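Side-chain contacts in pseudoalteromonas arctica PAMC 21717 (Pseudoalteromonas arctica, PDB 5YL7), which hydrolyses peptide bonds in proteins as a cold-active serine protease of the subtilase family, probably through the family's catalytic triad: residues A[12-17]-A[119-124]; A[29-34]-A[294-299]; A[315-320]-A[326-331]. One frame throughout, in Å; residues are numbered along the deposited sequence.

Contact 1: residues A[12-17]-A[119-124]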
loop_
_atom_site.group_PDB
_atom_site.type_symbol
_atom_site.label_atom_id
_atom_site.label_comp_id
_atom_site.label_asym_id
_atom_site.label_seq_id
_atom_site.Cartn_x
_atom_site.Cartn_y
_atom_site.Cartn_z
ATOM N N TRP A 12 -16.649 -2.727 1.540
ATOM C CA TRP A 12 -16.984 -3.129 2.913
ATOM C C TRP A 12 -15.877 -2.806 3.907
ATOM O O TRP A 12 -16.085 -2.550 5.093
ATOM C CB TRP A 12 -17.304 -4.642 2.966
ATOM C CG TRP A 12 -16.223 -5.525 2.431
ATOM C CD1 TRP A 12 -16.075 -6.020 1.207
ATOM C CD2 TRP A 12 -15.060 -5.975 3.183
ATOM N NE1 TRP A 12 -14.908 -6.706 1.091
ATOM C CE2 TRP A 12 -14.258 -6.685 2.297
ATOM C CE3 TRP A 12 -14.621 -5.843 4.501
ATOM C CZ2 TRP A 12 -13.008 -7.243 2.678
ATOM C CZ3 TRP A 12 -13.391 -6.396 4.857
ATOM C CH2 TRP A 12 -12.623 -7.094 3.965
ATOM N N HIS A 13 -14.652 -2.906 3.355
ATOM C CA HIS A 13 -13.433 -2.731 4.095
ATOM C C HIS A 13 -13.232 -1.324 4.662
ATOM O O HIS A 13 -12.408 -1.093 5.515
ATOM C CB HIS A 13 -12.252 -3.216 3.274
ATOM C CG HIS A 13 -12.317 -2.836 1.843
ATOM N ND1 HIS A 13 -11.728 -1.668 1.370
ATOM C CD2 HIS A 13 -12.963 -3.414 0.763
ATOM C CE1 HIS A 13 -12.063 -1.590 0.061
ATOM N NE2 HIS A 13 -12.783 -2.615 -0.354
ATOM N N TYR A 14 -14.011 -0.345 4.211
ATOM C CA TYR A 14 -14.006 0.988 4.743
ATOM C C TYR A 14 -14.965 1.250 5.870
ATOM O O TYR A 14 -14.740 2.178 6.630
ATOM C CB TYR A 14 -14.291 2.019 3.644
ATOM C CG TYR A 14 -13.245 2.133 2.512
ATOM C CD1 TYR A 14 -11.969 1.580 2.629
ATOM C CD2 TYR A 14 -13.590 2.806 1.360
ATOM C CE1 TYR A 14 -11.070 1.746 1.596
ATOM C CE2 TYR A 14 -12.692 2.977 0.359
ATOM C CZ TYR A 14 -11.415 2.462 0.472
ATOM O OH TYR A 14 -10.470 2.621 -0.562
ATOM N N TYR A 15 -16.019 0.436 5.963
ATOM C CA TYR A 15 -17.112 0.856 6.872
ATOM C C TYR A 15 -17.833 -0.277 7.572
ATOM O O TYR A 15 -18.577 0.079 8.543
ATOM C CB TYR A 15 -18.187 1.636 6.075
ATOM C CG TYR A 15 -18.982 0.827 5.115
ATOM C CD1 TYR A 15 -20.149 0.207 5.510
ATOM C CD2 TYR A 15 -18.638 0.673 3.780
ATOM C CE1 TYR A 15 -20.898 -0.511 4.711
ATOM C CE2 TYR A 15 -19.314 -0.078 2.900
ATOM C CZ TYR A 15 -20.531 -0.739 3.363
ATOM O OH TYR A 15 -21.245 -1.538 2.569
ATOM N N GLU A 16 -17.770 -1.514 7.185
ATOM C CA GLU A 16 -18.583 -2.569 7.938
ATOM C C GLU A 16 -17.981 -2.772 9.310
ATOM O O GLU A 16 -16.797 -2.635 9.572
ATOM C CB GLU A 16 -18.568 -3.864 7.186
ATOM C CG GLU A 16 -19.484 -3.885 6.057
ATOM C CD GLU A 16 -19.700 -5.235 5.435
ATOM O OE1 GLU A 16 -18.965 -6.196 5.692
ATOM O OE2 GLU A 16 -20.631 -5.371 4.587
ATOM N N GLN A 17 -18.866 -3.149 10.288
ATOM C CA GLN A 17 -18.398 -3.284 11.656
ATOM C C GLN A 17 -17.387 -4.423 11.856
ATOM O O GLN A 17 -16.459 -4.273 12.608
ATOM C CB GLN A 17 -19.652 -3.496 12.589
ATOM C CG GLN A 17 -20.507 -2.216 12.689
ATOM C CD GLN A 17 -19.736 -1.033 13.210
ATOM O OE1 GLN A 17 -19.096 -1.143 14.277
ATOM N NE2 GLN A 17 -19.748 0.099 12.461
ATOM N N ALA A 119 -13.938 5.025 -3.510
ATOM C CA ALA A 119 -13.323 5.972 -2.651
ATOM C C ALA A 119 -11.943 5.511 -2.214
ATOM O O ALA A 119 -11.594 4.332 -2.391
ATOM C CB ALA A 119 -14.224 6.228 -1.445
ATOM N N GLY A 120 -11.173 6.456 -1.709
ATOM C CA GLY A 120 -9.845 6.187 -1.168
ATOM C C GLY A 120 -9.836 6.471 0.300
ATOM O O GLY A 120 -10.620 7.251 0.854
ATOM N N VAL A 121 -8.894 5.865 1.067
ATOM C CA VAL A 121 -8.821 6.052 2.509
ATOM C C VAL A 121 -8.422 7.453 2.856
ATOM O O VAL A 121 -9.006 8.058 3.773
ATOM C CB VAL A 121 -7.826 5.017 3.086
ATOM C CG1 VAL A 121 -7.585 5.279 4.554
ATOM C CG2 VAL A 121 -8.357 3.602 2.872
ATOM N N ALA A 122 -7.377 7.963 2.228
ATOM C CA ALA A 122 -6.868 9.318 2.449
ATOM C C ALA A 122 -7.081 10.091 1.174
ATOM O O ALA A 122 -6.150 10.495 0.492
ATOM C CB ALA A 122 -5.430 9.326 2.894
ATOM N N TYR A 123 -8.368 10.378 0.861
ATOM C CA TYR A 123 -8.761 10.812 -0.459
ATOM C C TYR A 123 -8.395 12.268 -0.778
ATOM O O TYR A 123 -8.468 12.630 -1.992
ATOM C CB TYR A 123 -10.222 10.528 -0.733
ATOM C CG TYR A 123 -11.196 11.131 0.228
ATOM C CD1 TYR A 123 -11.553 12.486 0.154
ATOM C CD2 TYR A 123 -11.820 10.396 1.159
ATOM C CE1 TYR A 123 -12.539 13.032 0.977
ATOM C CE2 TYR A 123 -12.771 10.911 2.011
ATOM C CZ TYR A 123 -13.135 12.220 1.863
ATOM O OH TYR A 123 -14.185 12.709 2.666
ATOM N N ASN A 124 -7.970 13.039 0.200
ATOM C CA ASN A 124 -7.411 14.402 -0.101
ATOM C C ASN A 124 -5.906 14.459 0.020
ATOM O O ASN A 124 -5.325 15.496 -0.160
ATOM C CB ASN A 124 -8.089 15.453 0.770
ATOM C CG ASN A 124 -9.470 15.804 0.312
ATOM O OD1 ASN A 124 -9.799 15.775 -0.851
ATOM N ND2 ASN A 124 -10.343 15.988 1.289
#

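Contact 2: residues A[29-34]-A[294-299]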
loop_
_atom_site.group_PDB
_atom_site.type_symbol
_atom_site.label_atom_id
_atom_site.label_comp_id
_atom_site.label_asym_id
_atom_site.label_seq_id
_atom_site.Cartn_x
_atom_site.Cartn_y
_atom_site.Cartn_z
ATOM N N THR A 29 -13.200 14.537 10.381
ATOM C CA THR A 29 -12.110 15.314 10.954
ATOM C C THR A 29 -10.896 15.384 10.027
ATOM O O THR A 29 -10.104 16.319 10.020
ATOM C CB THR A 29 -11.634 14.553 12.349
ATOM O OG1 THR A 29 -12.773 14.646 13.259
ATOM C CG2 THR A 29 -10.557 15.230 12.968
ATOM N N ALA A 30 -10.570 14.250 9.305
ATOM C CA ALA A 30 -9.320 14.215 8.511
ATOM C C ALA A 30 -9.594 13.395 7.275
ATOM O O ALA A 30 -10.208 12.330 7.313
ATOM C CB ALA A 30 -8.198 13.568 9.321
ATOM N N THR A 31 -8.958 13.823 6.203
ATOM C CA THR A 31 -9.040 13.178 4.865
ATOM C C THR A 31 -7.662 13.042 4.177
ATOM O O THR A 31 -7.599 12.548 3.036
ATOM C CB THR A 31 -9.989 13.937 3.955
ATOM O OG1 THR A 31 -9.512 15.302 3.851
ATOM C CG2 THR A 31 -11.406 13.888 4.524
ATOM N N GLY A 32 -6.625 13.486 4.818
ATOM C CA GLY A 32 -5.288 13.490 4.219
ATOM C C GLY A 32 -4.857 14.688 3.530
ATOM O O GLY A 32 -3.798 14.727 2.923
ATOM N N SER A 33 -5.655 15.783 3.635
ATOM C CA SER A 33 -5.254 17.062 2.930
ATOM C C SER A 33 -3.865 17.506 3.319
ATOM O O SER A 33 -3.523 17.543 4.489
ATOM C CB SER A 33 -6.160 18.171 3.402
ATOM O OG SER A 33 -7.482 17.913 3.103
ATOM N N GLY A 34 -3.018 17.783 2.298
ATOM C CA GLY A 34 -1.697 18.271 2.520
ATOM C C GLY A 34 -0.634 17.179 2.733
ATOM O O GLY A 34 0.540 17.528 2.912
ATOM N N ILE A 294 -3.700 10.692 10.165
ATOM C CA ILE A 294 -2.978 11.095 11.357
ATOM C C ILE A 294 -2.112 12.231 11.066
ATOM O O ILE A 294 -2.059 13.226 11.898
ATOM C CB ILE A 294 -2.155 9.884 11.948
ATOM C CG1 ILE A 294 -3.069 8.849 12.512
ATOM C CG2 ILE A 294 -1.148 10.375 12.943
ATOM C CD1 ILE A 294 -2.384 7.473 12.684
ATOM N N LYS A 295 -1.332 12.260 10.004
ATOM C CA LYS A 295 -0.397 13.348 9.688
ATOM C C LYS A 295 -1.158 14.625 9.367
ATOM O O LYS A 295 -0.602 15.692 9.700
ATOM C CB LYS A 295 0.523 12.899 8.541
ATOM C CG LYS A 295 1.667 13.826 8.276
ATOM C CD LYS A 295 2.663 13.825 9.409
ATOM C CE LYS A 295 3.934 14.561 9.028
ATOM N NZ LYS A 295 4.917 14.638 10.034
ATOM N N GLN A 296 -2.309 14.595 8.781
ATOM C CA GLN A 296 -3.103 15.835 8.618
ATOM C C GLN A 296 -3.460 16.387 9.988
ATOM O O GLN A 296 -3.315 17.584 10.250
ATOM C CB GLN A 296 -4.332 15.606 7.833
ATOM C CG GLN A 296 -5.182 16.909 7.647
ATOM C CD GLN A 296 -6.529 16.652 7.133
ATOM O OE1 GLN A 296 -6.895 15.623 6.581
ATOM N NE2 GLN A 296 -7.362 17.675 7.136
ATOM N N ALA A 297 -3.920 15.556 10.888
ATOM C CA ALA A 297 -4.372 15.998 12.230
ATOM C C ALA A 297 -3.208 16.422 13.056
ATOM O O ALA A 297 -3.366 17.333 13.915
ATOM C CB ALA A 297 -5.139 14.895 12.890
ATOM N N LYS A 298 -2.031 15.859 12.947
ATOM C CA LYS A 298 -0.827 16.105 13.741
ATOM C C LYS A 298 0.338 16.294 12.764
ATOM O O LYS A 298 1.157 15.393 12.554
ATOM C CB LYS A 298 -0.640 14.917 14.678
ATOM C CG LYS A 298 0.460 15.192 15.722
ATOM C CD LYS A 298 0.554 14.002 16.662
ATOM C CE LYS A 298 1.747 13.971 17.604
ATOM N NZ LYS A 298 1.791 15.244 18.404
ATOM N N PRO A 299 0.524 17.496 12.167
ATOM C CA PRO A 299 1.503 17.674 11.130
ATOM C C PRO A 299 2.922 17.530 11.549
ATOM O O PRO A 299 3.801 17.372 10.694
ATOM C CB PRO A 299 1.169 19.075 10.556
ATOM C CG PRO A 299 -0.105 19.433 11.047
ATOM C CD PRO A 299 -0.443 18.613 12.262
HETATM O O HOH W 1 -10.097 16.999 6.024
#

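Contact 3: residues A[315-320]-A[326-331]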
loop_
_atom_site.group_PDB
_atom_site.type_symbol
_atom_site.label_atom_id
_atom_site.label_comp_id
_atom_site.label_asym_id
_atom_site.label_seq_id
_atom_site.Cartn_x
_atom_site.Cartn_y
_atom_site.Cartn_z
ATOM N N ARG A 315 -8.902 -1.565 17.391
ATOM C CA ARG A 315 -10.112 -2.172 17.966
ATOM C C ARG A 315 -9.970 -3.664 17.960
ATOM O O ARG A 315 -9.072 -4.263 17.366
ATOM C CB ARG A 315 -11.366 -1.742 17.188
ATOM C CG ARG A 315 -11.534 -2.412 15.798
ATOM C CD ARG A 315 -12.698 -2.024 15.029
ATOM N NE ARG A 315 -12.601 -2.644 13.747
ATOM C CZ ARG A 315 -13.096 -3.743 13.300
ATOM N NH1 ARG A 315 -13.154 -3.944 11.995
ATOM N NH2 ARG A 315 -13.563 -4.764 14.047
ATOM N N SER A 316 -10.849 -4.351 18.721
ATOM C CA SER A 316 -10.819 -5.770 18.903
ATOM C C SER A 316 -11.062 -6.541 17.622
ATOM O O SER A 316 -11.813 -6.101 16.757
ATOM C CB SER A 316 -11.847 -6.243 19.964
ATOM O OG SER A 316 -11.560 -5.685 21.260
ATOM N N PHE A 317 -10.534 -7.738 17.615
ATOM C CA PHE A 317 -10.839 -8.693 16.569
ATOM C C PHE A 317 -12.186 -9.413 16.847
ATOM O O PHE A 317 -12.262 -10.033 17.901
ATOM C CB PHE A 317 -9.747 -9.742 16.437
ATOM C CG PHE A 317 -8.411 -9.221 15.988
ATOM C CD1 PHE A 317 -8.182 -8.878 14.671
ATOM C CD2 PHE A 317 -7.397 -9.102 16.911
ATOM C CE1 PHE A 317 -6.929 -8.411 14.333
ATOM C CE2 PHE A 317 -6.161 -8.594 16.553
ATOM C CZ PHE A 317 -5.945 -8.275 15.285
ATOM N N PRO A 318 -13.116 -9.380 15.951
ATOM C CA PRO A 318 -14.399 -10.118 16.243
ATOM C C PRO A 318 -14.256 -11.563 15.914
ATOM O O PRO A 318 -15.222 -12.293 16.242
ATOM C CB PRO A 318 -15.396 -9.434 15.358
ATOM C CG PRO A 318 -14.690 -8.747 14.345
ATOM C CD PRO A 318 -13.280 -8.393 14.846
ATOM N N ALA A 319 -13.223 -12.028 15.250
ATOM C CA ALA A 319 -12.948 -13.408 14.996
ATOM C C ALA A 319 -11.470 -13.652 15.202
ATOM O O ALA A 319 -10.658 -12.681 15.121
ATOM C CB ALA A 319 -13.426 -13.795 13.601
ATOM N N THR A 320 -11.091 -14.900 15.314
ATOM C CA THR A 320 -9.728 -15.295 15.685
ATOM C C THR A 320 -8.685 -14.541 14.729
ATOM O O THR A 320 -8.782 -14.681 13.509
ATOM C CB THR A 320 -9.539 -16.848 15.379
ATOM O OG1 THR A 320 -10.599 -17.662 15.984
ATOM C CG2 THR A 320 -8.204 -17.371 15.900
ATOM N N THR A 326 -1.888 -5.516 17.516
ATOM C CA THR A 326 -2.680 -5.110 18.679
ATOM C C THR A 326 -4.135 -5.176 18.411
ATOM O O THR A 326 -4.935 -5.038 19.397
ATOM C CB THR A 326 -2.295 -3.696 19.153
ATOM O OG1 THR A 326 -2.675 -2.765 18.139
ATOM C CG2 THR A 326 -0.848 -3.584 19.463
ATOM N N GLY A 327 -4.588 -5.224 17.158
ATOM C CA GLY A 327 -6.003 -5.109 16.812
ATOM C C GLY A 327 -6.140 -4.692 15.362
ATOM O O GLY A 327 -5.108 -4.646 14.651
ATOM N N ILE A 328 -7.358 -4.415 14.953
ATOM C CA ILE A 328 -7.634 -3.873 13.611
ATOM C C ILE A 328 -7.558 -2.362 13.699
ATOM O O ILE A 328 -8.147 -1.731 14.583
ATOM C CB ILE A 328 -9.000 -4.316 13.106
ATOM C CG1 ILE A 328 -9.070 -5.843 12.997
ATOM C CG2 ILE A 328 -9.391 -3.629 11.769
ATOM C CD1 ILE A 328 -10.451 -6.410 12.838
ATOM N N VAL A 329 -6.826 -1.734 12.785
ATOM C CA VAL A 329 -6.752 -0.258 12.738
ATOM C C VAL A 329 -8.158 0.359 12.693
ATOM O O VAL A 329 -8.986 -0.110 11.920
ATOM C CB VAL A 329 -5.862 0.181 11.535
ATOM C CG1 VAL A 329 -6.002 1.680 11.261
ATOM C CG2 VAL A 329 -4.450 -0.221 11.800
ATOM N N ASP A 330 -8.298 1.356 13.554
ATOM C CA ASP A 330 -9.576 2.063 13.676
ATOM C C ASP A 330 -9.309 3.491 13.322
ATOM O O ASP A 330 -8.707 4.226 14.056
ATOM C CB ASP A 330 -10.095 1.892 15.122
ATOM C CG ASP A 330 -11.329 2.652 15.418
ATOM O OD1 ASP A 330 -11.708 3.590 14.679
ATOM O OD2 ASP A 330 -11.991 2.348 16.481
ATOM N N ALA A 331 -9.723 3.827 12.087
ATOM C CA ALA A 331 -9.354 5.173 11.578
ATOM C C ALA A 331 -9.883 6.268 12.481
ATOM O O ALA A 331 -9.212 7.272 12.692
ATOM C CB ALA A 331 -9.886 5.358 10.197
HETATM O O HOH W 2 -11.679 -0.473 12.332
#

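Contact 1: residues A[12-17]-A[119-124]
Tyr-14 OH donates a hydrogen bond of 2.7 Å to the backbone oxygen Ala-119 O, the shortest polar link between 12-17 and 119-124. Relative to the ring, the acceptor lies at its edge and in plane, where a phenolic hydroxyl can direct its proton without leaving conjugation with the ring. Relative to the carbonyl, the hydroxyl stands above the plane, 37° out of it, so the bond is short but does not follow a lone pair. The ring reaches this far because CG lies anti to the carbonyl carbon of Tyr-14 (chi1 -64°), which sends the phenol out from the short, weakly bonded helical turn 12-15. Its two long sides are used differently: Tyr-14 CE1 meets Val-121 CG2 at 3.5 Å in an oblique approach, while Tyr-14 CE2 lies 4.0 Å from Ala-119 CB. A tyrosine suits this buried place because it offers apolar flanks to a valine and an alanine and still satisfies a main-chain oxygen. In the subtilase fold the contact ties the N-terminal segment to the loop that leads from helix 100-109 to strand 126-131 of the parallel sheet. That loop also binds calcium: Val-118, next to Ala-119, is one of the ligands, and the Ala-119 side chain is about 6 Å from the ion. Behind the tyrosine, His-13 CE1 lies 3.8 Å above one face of the Tyr-14 ring, toward its rim. The imidazole of His-13 is itself fixed by hydrogen bonds to Leu-259 N and to His-286 NE2 of helix 280-297, against which Val-121 also packs.

Contact 2: residues A[29-34]-A[294-299]
Gln-296 OE1 is held by consecutive backbone N-H groups of Thr-31, Gly-32 and Ser-33, whose turn forms a small backbone nest around the oxygen. The glutamine stands near the end of helix 280-297, the long helix that in subtilases carries the nucleophilic serine at its beginning, and the nest lies between helix 23-27 and strand 36-41 of the parallel sheet. This is the tight side of the contact. Thr-31 N and Gly-32 N each approach Gln-296 OE1 to 2.8 Å, the first with the straighter bond (159° at the hydrogen), whereas the bond from Ser-33 N is weak at 3.2 Å. Both stronger donors are tilted a little from the amide's carbonyl plane. Glutamine has the reach for this: CG is anti to the backbone N (chi1 -180°) and the chain stays extended beyond it, so the amide is carried straight off the helix. Gly-32 suits its place because its positive phi would press a beta carbon against the preceding carbonyl oxygen. Ala-30, small and buried, brings its methyl CB to 3.7 Å from Gln-296 OE1 and also rests on Val-335 of helix 331-338. The other half of the amide is held more loosely. Ser-33 CB comes no closer than 4.0 Å to Gln-296 NE2, and Thr-29, at the exposed margin, adds little. Thr-31 OG1, which also accepts a hydrogen bond from Asn-124 ND2, completes that side through solvent: one water lies 2.8 Å from Thr-31 OG1 and accepts a hydrogen bond from Gln-296 NE2 at 3.0 Å.

Contact 3: residues A[315-320]-A[326-331]
Arg-315 and Ile-328 form a single antiparallel hydrogen-bonded pair, with Arg-315 N giving a nearly straight 2.9 Å bond (170°) to Ile-328 O and Ile-328 N returning one of 3.0 Å to Arg-315 O. The paired segments close the loop between helices 303-312 and 331-338, within which Cys-321 and Cys-324 are joined by a disulfide. Gly-327 suits the tight crossing, since a beta carbon there would collide with Arg-315 O. It also accepts the ring of Phe-317, whose CE2 comes to 3.5 Å from Gly-327 CA; farther round the ring, Phe-317 CD1 touches Ile-328 CG1 at 3.6 Å. The ethyl branch of Ile-328 is wedged between two groups, its CG1 against Phe-317 and its CD1 over the guanidinium of Arg-315, with CG2 also beside the arginine. That arginine starts with CG between its own backbone N and carbonyl carbon (chi1 74°), then runs extended to NE, laying the guanidinium across the isoleucine, whose CD1 sits 3.5 Å above its plane, toward the rim. At the guanidinium edge, Arg-315 NE donates in plane to a water at 2.8 Å, and that water donates in turn to Val-329 O. Arg-315 NH1 reaches Gly-20 O and Ala-18 O. With an alanine here, the guanidinium side of Ile-328 would probably be uncovered, and those two carbonyls and the bridging water would lose their donor. Nearby, Asp-330 is the N-cap of helix 331-338, its OD1 accepting from Ala-333 N and Asn-22 ND2. A guanidinium is well matched to such surroundings: its face tolerates an aliphatic group while its N-H groups satisfy carbonyl oxygens and water, and Asp-330 OD2, 5.7 Å from Arg-315 NE and too far for a salt bridge, probably gives mild electrostatic help.

Contacts 1 and 2 interlock along the chain, their segments alternating as 12-17, 29-34, 119-124 and 294-299, whereas contact 3 follows both. The centres of contacts 1 and 2 lie about 15 Å apart, and the two touch directly, Tyr-123 OH packing on Thr-31 CG2. The centre of contact 3 is about 16 Å from that of contact 1, which it meets where Gln-17 packs on Arg-315, and about 22 Å from that of contact 2, which it does not touch. Helix 280-297 is common ground: contact 2 uses its last turn, while Val-121 of contact 1 and Val-329 of contact 3 pack against it. Together they join the N-terminal and C-terminal parts of the subtilase fold around this helix.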